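SnoaL-like polyketide cyclase (Agrobacterium tumefaciens str. C58, PDB 3EHC) belongs to the SnoaL-like polyketide cyclases, a family whose founding members close rings in polyketide intermediates, and may catalyse a related cyclisation. Local coordinates at the interface of chains A and B. Coordinates in Å, arbitrary orientation; residue numbers count along the deposited sequence, not the author numbering. Chains: chain A/B, SnoaL-like polyketide cyclase.

Contact 1: the interface of chains A and B. Residues chain A 87, 117-121; chain B 87, 117-121.
A:Val121 and B:Val121 both set CG1 anti to the backbone N (chi1 171° in A:Val121), which turns CG2 toward the partner chain; A:Val117 and B:Val117 likewise hold CG1 anti to their own N and send that branch across. A:Met87, a selenomethionine, runs straight through its second torsion and then bends at chi3 (92°), so its terminal methyl faces the opposite helix. That methyl, A:Met87 CE, meets B:Val121 CG2 at 3.5 Å, the two side chains crossing at about a right angle. The same B:Val121 branch also rests on the aliphatic stem of A:Lys120, whose CD lies 3.7 Å from B:Val121 CG2. A:Lys120 is extended beyond CG, and its amino NZ donates to the carbonyl O of A:Met87 at 3.1 Å, from above the carbonyl plane, 27° out of it. This bond within one chain ties the lysine tip to the 87 loop and probably helps to position the lysine stem and the A:Met87 methyl that meet the partner's valine. Nearer the axis, A:Val117 CG1 touches B:Val117 CG1 at 3.7 Å, and it also packs on the backbone of B:Asp119, with B:Asp119 CA 3.7 Å from A:Val117 CG1. No direct polar bond joins the chains here; instead water 1 bridges the two carbonyls, 2.7 Å from A:Leu118 O and 2.6 Å from B:Leu118 O. The patch is therefore chiefly apolar and hides 335 Å² in total. In the fold it lies where strand 110-118 ends and the C-terminal helix 120-127 begins, with residue 87 contributed by the loop between strands 85-86 and 89-90.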
# COMPACT_ATOMS: atom_id res chain seq x y z
N MSE A 87 -6.43 0.29 15.33
CA MSE A 87 -7.29 0.05 14.15
C MSE A 87 -8.61 -0.63 14.54
O MSE A 87 -9.07 -1.56 13.85
CB MSE A 87 -6.58 -0.82 13.12
CG MSE A 87 -5.29 -0.16 12.60
SE MSE A 87 -4.55 -1.26 11.18
CE MSE A 87 -5.55 -0.22 9.76
N VAL A 117 -1.81 2.93 3.47
CA VAL A 117 -2.73 1.83 3.80
C VAL A 117 -1.97 0.85 4.72
O VAL A 117 -0.82 0.50 4.42
CB VAL A 117 -3.32 1.11 2.56
CG1 VAL A 117 -4.26 0.05 2.97
CG2 VAL A 117 -4.12 2.05 1.71
N LEU A 118 -2.57 0.50 5.86
CA LEU A 118 -2.02 -0.50 6.79
C LEU A 118 -2.76 -1.82 6.66
O LEU A 118 -3.94 -1.87 6.33
CB LEU A 118 -2.04 -0.06 8.26
CG LEU A 118 -1.51 1.29 8.79
CD1 LEU A 118 -1.49 1.21 10.32
CD2 LEU A 118 -0.14 1.76 8.27
N ASP A 119 -2.03 -2.90 6.91
CA ASP A 119 -2.56 -4.26 6.76
C ASP A 119 -3.34 -4.70 8.04
O ASP A 119 -2.82 -5.41 8.91
CB ASP A 119 -1.39 -5.20 6.48
CG ASP A 119 -1.82 -6.57 5.97
OD1 ASP A 119 -3.02 -6.86 5.93
OD2 ASP A 119 -0.94 -7.38 5.59
N LYS A 120 -4.59 -4.27 8.11
CA LYS A 120 -5.47 -4.62 9.20
C LYS A 120 -5.70 -6.13 9.26
O LYS A 120 -5.83 -6.70 10.32
CB LYS A 120 -6.82 -3.90 9.03
CG LYS A 120 -7.78 -4.19 10.16
CD LYS A 120 -8.94 -3.24 10.23
CE LYS A 120 -9.88 -3.65 11.39
NZ LYS A 120 -10.95 -2.66 11.63
N VAL A 121 -5.78 -6.76 8.09
CA VAL A 121 -6.07 -8.17 8.02
C VAL A 121 -4.99 -9.02 8.71
O VAL A 121 -5.31 -9.99 9.41
CB VAL A 121 -6.28 -8.66 6.55
CG1 VAL A 121 -6.35 -10.17 6.51
CG2 VAL A 121 -7.55 -8.05 5.94
N MSE B 87 -13.52 -9.46 1.97
CA MSE B 87 -12.62 -9.23 3.11
C MSE B 87 -13.33 -9.49 4.43
O MSE B 87 -13.17 -8.75 5.39
CB MSE B 87 -12.06 -7.83 3.07
CG MSE B 87 -11.35 -7.50 1.75
SE MSE B 87 -10.34 -5.82 1.91
CE MSE B 87 -8.74 -6.60 2.78
N VAL B 117 -1.63 -4.71 -0.26
CA VAL B 117 -2.46 -4.38 0.91
C VAL B 117 -3.70 -3.63 0.41
O VAL B 117 -3.58 -2.65 -0.31
CB VAL B 117 -1.64 -3.55 1.99
CG1 VAL B 117 -2.50 -3.22 3.13
CG2 VAL B 117 -0.42 -4.32 2.48
N LEU B 118 -4.89 -4.11 0.80
CA LEU B 118 -6.18 -3.44 0.52
C LEU B 118 -6.66 -2.63 1.73
O LEU B 118 -6.38 -2.98 2.88
CB LEU B 118 -7.24 -4.49 0.14
CG LEU B 118 -7.07 -5.17 -1.22
CD1 LEU B 118 -7.68 -6.59 -1.22
CD2 LEU B 118 -7.69 -4.33 -2.30
N ASP B 119 -7.37 -1.52 1.47
CA ASP B 119 -7.87 -0.65 2.52
C ASP B 119 -9.23 -1.17 3.04
O ASP B 119 -10.30 -0.67 2.65
CB ASP B 119 -7.95 0.80 2.03
CG ASP B 119 -8.19 1.81 3.16
OD1 ASP B 119 -8.21 1.43 4.35
OD2 ASP B 119 -8.38 2.99 2.85
N LYS B 120 -9.15 -2.15 3.95
CA LYS B 120 -10.29 -2.73 4.60
C LYS B 120 -11.01 -1.71 5.46
O LYS B 120 -12.24 -1.72 5.52
CB LYS B 120 -9.88 -3.98 5.40
CG LYS B 120 -11.02 -4.65 6.14
CD LYS B 120 -10.74 -6.07 6.55
CE LYS B 120 -11.96 -6.67 7.25
NZ LYS B 120 -11.75 -8.06 7.68
N VAL B 121 -10.25 -0.81 6.10
CA VAL B 121 -10.85 0.20 6.98
C VAL B 121 -11.84 1.08 6.21
O VAL B 121 -12.86 1.43 6.76
CB VAL B 121 -9.76 1.01 7.76
CG1 VAL B 121 -10.38 2.02 8.67
CG2 VAL B 121 -8.87 0.05 8.61
O HOH W 1 -6.33 -2.94 5.50

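Contact 2: the interface of chains A and B. Residues chain A 64, 66-67, 71, 73-75, 101, 103; chain B 64, 66-67, 71, 73-75, 101, 103.
A:His101 ND1 is gripped by one nearly straight hydrogen bond across the interface, donated to the backbone B:His101 O at 2.8 Å; the acceptor lies close to the imidazole plane while the donor stands 54° above the carbonyl plane. At the other ring nitrogen, A:His101 NE2 receives a bond from A:Arg75 NH1 at 2.9 Å, with each partner near the plane of the other's flat group. This pattern suits a proton on ND1 and would hold the ring's rotation; the nearby guanidinium would probably disfavour a second ring proton. With the chains exchanged, the twin bonds complete a reciprocal pair.

B:Phe103 presents its CD1 edge over the centre of the A:His101 face, planes 86° apart and centroids 4.9 Å apart. Its chi1 of -71° sets CG anti to the carbonyl carbon, and the ring tip B:Phe103 CZ reaches the partner backbone, 3.4 Å from A:Ala74 C. At the axis A:Ala73 CB meets B:Ala73 CB at 3.4 Å, a tight methyl contact. Farther out, A:Ile64 CG2 lies 3.5 Å from B:Arg71 NE, the side chains crossing obliquely, and A:Val66 CG1 packs on B:Ser67 CA at 3.7 Å. Water 2 links the carbonyls of A:Ser67 and B:Ser67. In the fold, side chains of strands 64-67, 71-80 and 96-107 in one chain face the same strands of the other across the two-fold axis, apparently as a face-to-face sheet contact.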
# COMPACT_ATOMS: atom_id res chain seq x y z
N ILE A 64 10.96 -2.28 1.27
CA ILE A 64 11.06 -1.94 -0.16
C ILE A 64 10.93 -0.44 -0.30
O ILE A 64 10.06 0.18 0.31
CB ILE A 64 9.95 -2.60 -1.05
CG1 ILE A 64 9.76 -4.09 -0.68
CG2 ILE A 64 10.29 -2.47 -2.55
CD1 ILE A 64 8.67 -4.77 -1.46
N VAL A 66 10.76 2.32 -3.60
CA VAL A 66 10.75 2.61 -5.04
C VAL A 66 10.57 4.12 -5.19
O VAL A 66 9.66 4.68 -4.66
CB VAL A 66 9.60 1.89 -5.81
CG1 VAL A 66 9.73 2.13 -7.36
CG2 VAL A 66 9.62 0.41 -5.55
N SER A 67 11.44 4.79 -5.93
CA SER A 67 11.34 6.23 -6.07
C SER A 67 11.79 6.76 -7.44
O SER A 67 12.53 6.11 -8.17
CB SER A 67 12.13 6.91 -4.95
OG SER A 67 13.49 6.55 -5.01
N ARG A 71 8.41 11.28 -6.42
CA ARG A 71 7.63 10.38 -5.58
C ARG A 71 8.43 9.21 -5.03
O ARG A 71 9.39 8.74 -5.64
CB ARG A 71 6.46 9.79 -6.39
CG ARG A 71 5.50 10.80 -6.91
CD ARG A 71 4.31 10.11 -7.55
NE ARG A 71 3.14 10.97 -7.45
CZ ARG A 71 2.58 11.62 -8.46
NH1 ARG A 71 3.03 11.47 -9.70
NH2 ARG A 71 1.53 12.40 -8.23
N ALA A 73 7.58 5.36 -2.92
CA ALA A 73 6.65 4.37 -2.34
C ALA A 73 7.47 3.46 -1.42
O ALA A 73 8.54 2.99 -1.81
CB ALA A 73 5.95 3.58 -3.44
N ALA A 74 6.98 3.23 -0.21
CA ALA A 74 7.66 2.42 0.77
C ALA A 74 6.78 1.27 1.26
O ALA A 74 5.61 1.46 1.53
CB ALA A 74 8.12 3.28 1.97
N ARG A 75 7.35 0.07 1.34
CA ARG A 75 6.76 -0.99 2.17
C ARG A 75 7.51 -1.01 3.48
O ARG A 75 8.70 -1.34 3.51
CB ARG A 75 6.82 -2.34 1.47
CG ARG A 75 6.47 -3.56 2.35
CD ARG A 75 6.43 -4.83 1.49
NE ARG A 75 6.37 -6.03 2.32
CZ ARG A 75 5.25 -6.65 2.70
NH1 ARG A 75 4.07 -6.21 2.34
NH2 ARG A 75 5.32 -7.77 3.42
N HIS A 101 1.84 0.17 3.40
CA HIS A 101 2.27 0.52 2.04
C HIS A 101 1.88 2.00 1.85
O HIS A 101 0.71 2.35 1.99
CB HIS A 101 1.57 -0.38 1.00
CG HIS A 101 2.10 -1.79 0.93
ND1 HIS A 101 1.69 -2.69 -0.03
CD2 HIS A 101 3.00 -2.45 1.70
CE1 HIS A 101 2.30 -3.84 0.16
NE2 HIS A 101 3.12 -3.72 1.19
N PHE A 103 2.63 5.94 -0.20
CA PHE A 103 3.11 6.77 -1.31
C PHE A 103 3.32 8.19 -0.81
O PHE A 103 2.49 8.74 -0.08
CB PHE A 103 2.10 6.77 -2.47
CG PHE A 103 2.02 5.47 -3.21
CD1 PHE A 103 1.30 4.40 -2.69
CD2 PHE A 103 2.67 5.31 -4.44
CE1 PHE A 103 1.23 3.17 -3.37
CE2 PHE A 103 2.60 4.09 -5.13
CZ PHE A 103 1.88 3.02 -4.57
N ILE B 64 -1.72 6.34 -8.89
CA ILE B 64 -0.29 6.69 -8.77
C ILE B 64 0.50 5.48 -9.18
O ILE B 64 0.16 4.38 -8.79
CB ILE B 64 0.18 7.08 -7.32
CG1 ILE B 64 -0.73 8.15 -6.69
CG2 ILE B 64 1.66 7.54 -7.39
CD1 ILE B 64 -0.59 8.30 -5.21
N VAL B 66 4.74 4.48 -9.39
CA VAL B 66 6.15 4.79 -9.18
C VAL B 66 6.96 3.56 -9.58
O VAL B 66 6.69 2.44 -9.15
CB VAL B 66 6.50 5.11 -7.72
CG1 VAL B 66 7.86 5.79 -7.69
CG2 VAL B 66 5.43 5.97 -7.02
N SER B 67 7.97 3.75 -10.41
CA SER B 67 8.76 2.61 -10.86
C SER B 67 10.21 2.94 -11.18
O SER B 67 10.58 4.10 -11.47
CB SER B 67 8.09 1.93 -12.07
OG SER B 67 7.94 2.83 -13.15
N ARG B 71 11.23 -2.58 -10.41
CA ARG B 71 10.09 -2.59 -9.50
C ARG B 71 9.06 -1.53 -9.85
O ARG B 71 9.39 -0.48 -10.39
CB ARG B 71 10.58 -2.40 -8.07
CG ARG B 71 11.52 -3.48 -7.56
CD ARG B 71 11.91 -3.20 -6.10
NE ARG B 71 11.64 -4.35 -5.23
CZ ARG B 71 12.57 -5.19 -4.75
NH1 ARG B 71 13.86 -5.03 -5.04
NH2 ARG B 71 12.19 -6.22 -3.98
N ALA B 73 5.43 0.29 -7.99
CA ALA B 73 4.44 0.44 -6.92
C ALA B 73 3.23 1.17 -7.51
O ALA B 73 3.39 2.22 -8.18
CB ALA B 73 5.04 1.22 -5.78
N ALA B 74 2.03 0.63 -7.27
CA ALA B 74 0.77 1.22 -7.77
C ALA B 74 -0.20 1.51 -6.62
O ALA B 74 -0.36 0.69 -5.72
CB ALA B 74 0.11 0.28 -8.80
N ARG B 75 -0.81 2.70 -6.64
CA ARG B 75 -2.04 2.96 -5.91
C ARG B 75 -3.18 2.81 -6.91
O ARG B 75 -3.31 3.60 -7.82
CB ARG B 75 -2.05 4.34 -5.29
CG ARG B 75 -3.35 4.71 -4.61
CD ARG B 75 -3.17 6.13 -4.04
NE ARG B 75 -4.42 6.77 -3.69
CZ ARG B 75 -5.07 6.53 -2.55
NH1 ARG B 75 -4.59 5.68 -1.63
NH2 ARG B 75 -6.17 7.17 -2.31
N HIS B 101 -2.75 -0.78 -2.39
CA HIS B 101 -1.36 -0.38 -2.58
C HIS B 101 -0.51 -1.63 -2.77
O HIS B 101 -0.43 -2.49 -1.90
CB HIS B 101 -0.84 0.38 -1.39
CG HIS B 101 -1.43 1.75 -1.27
ND1 HIS B 101 -0.95 2.69 -0.38
CD2 HIS B 101 -2.45 2.34 -1.92
CE1 HIS B 101 -1.65 3.80 -0.50
NE2 HIS B 101 -2.57 3.61 -1.43
N PHE B 103 3.10 -3.53 -4.50
CA PHE B 103 4.47 -3.57 -5.03
C PHE B 103 4.67 -4.80 -5.93
O PHE B 103 4.22 -5.90 -5.59
CB PHE B 103 5.51 -3.63 -3.87
CG PHE B 103 5.62 -2.35 -3.12
CD1 PHE B 103 4.72 -2.06 -2.10
CD2 PHE B 103 6.58 -1.40 -3.46
CE1 PHE B 103 4.78 -0.85 -1.44
CE2 PHE B 103 6.63 -0.17 -2.75
CZ PHE B 103 5.75 0.08 -1.77
O HOH W 2 12.67 5.45 -10.96

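The C-alpha centres of contact 1 and contact 2 lie about 16 Å apart, and both belong to one two-fold symmetric interface between identical chains. They share no residue and no element: contact 1 draws on strand 110-118, helix 120-127 and the 87 loop, whereas contact 2 draws on strands 64-67, 71-80 and 96-107. Each has a bridging water on or near the axis, but direct hydrogen bonds between the chains are found in contact 2. Anchoring at two separated places would limit rocking of one subunit on the other, consistent with a genuine dimer, although the coordinates alone do not prove one in solution.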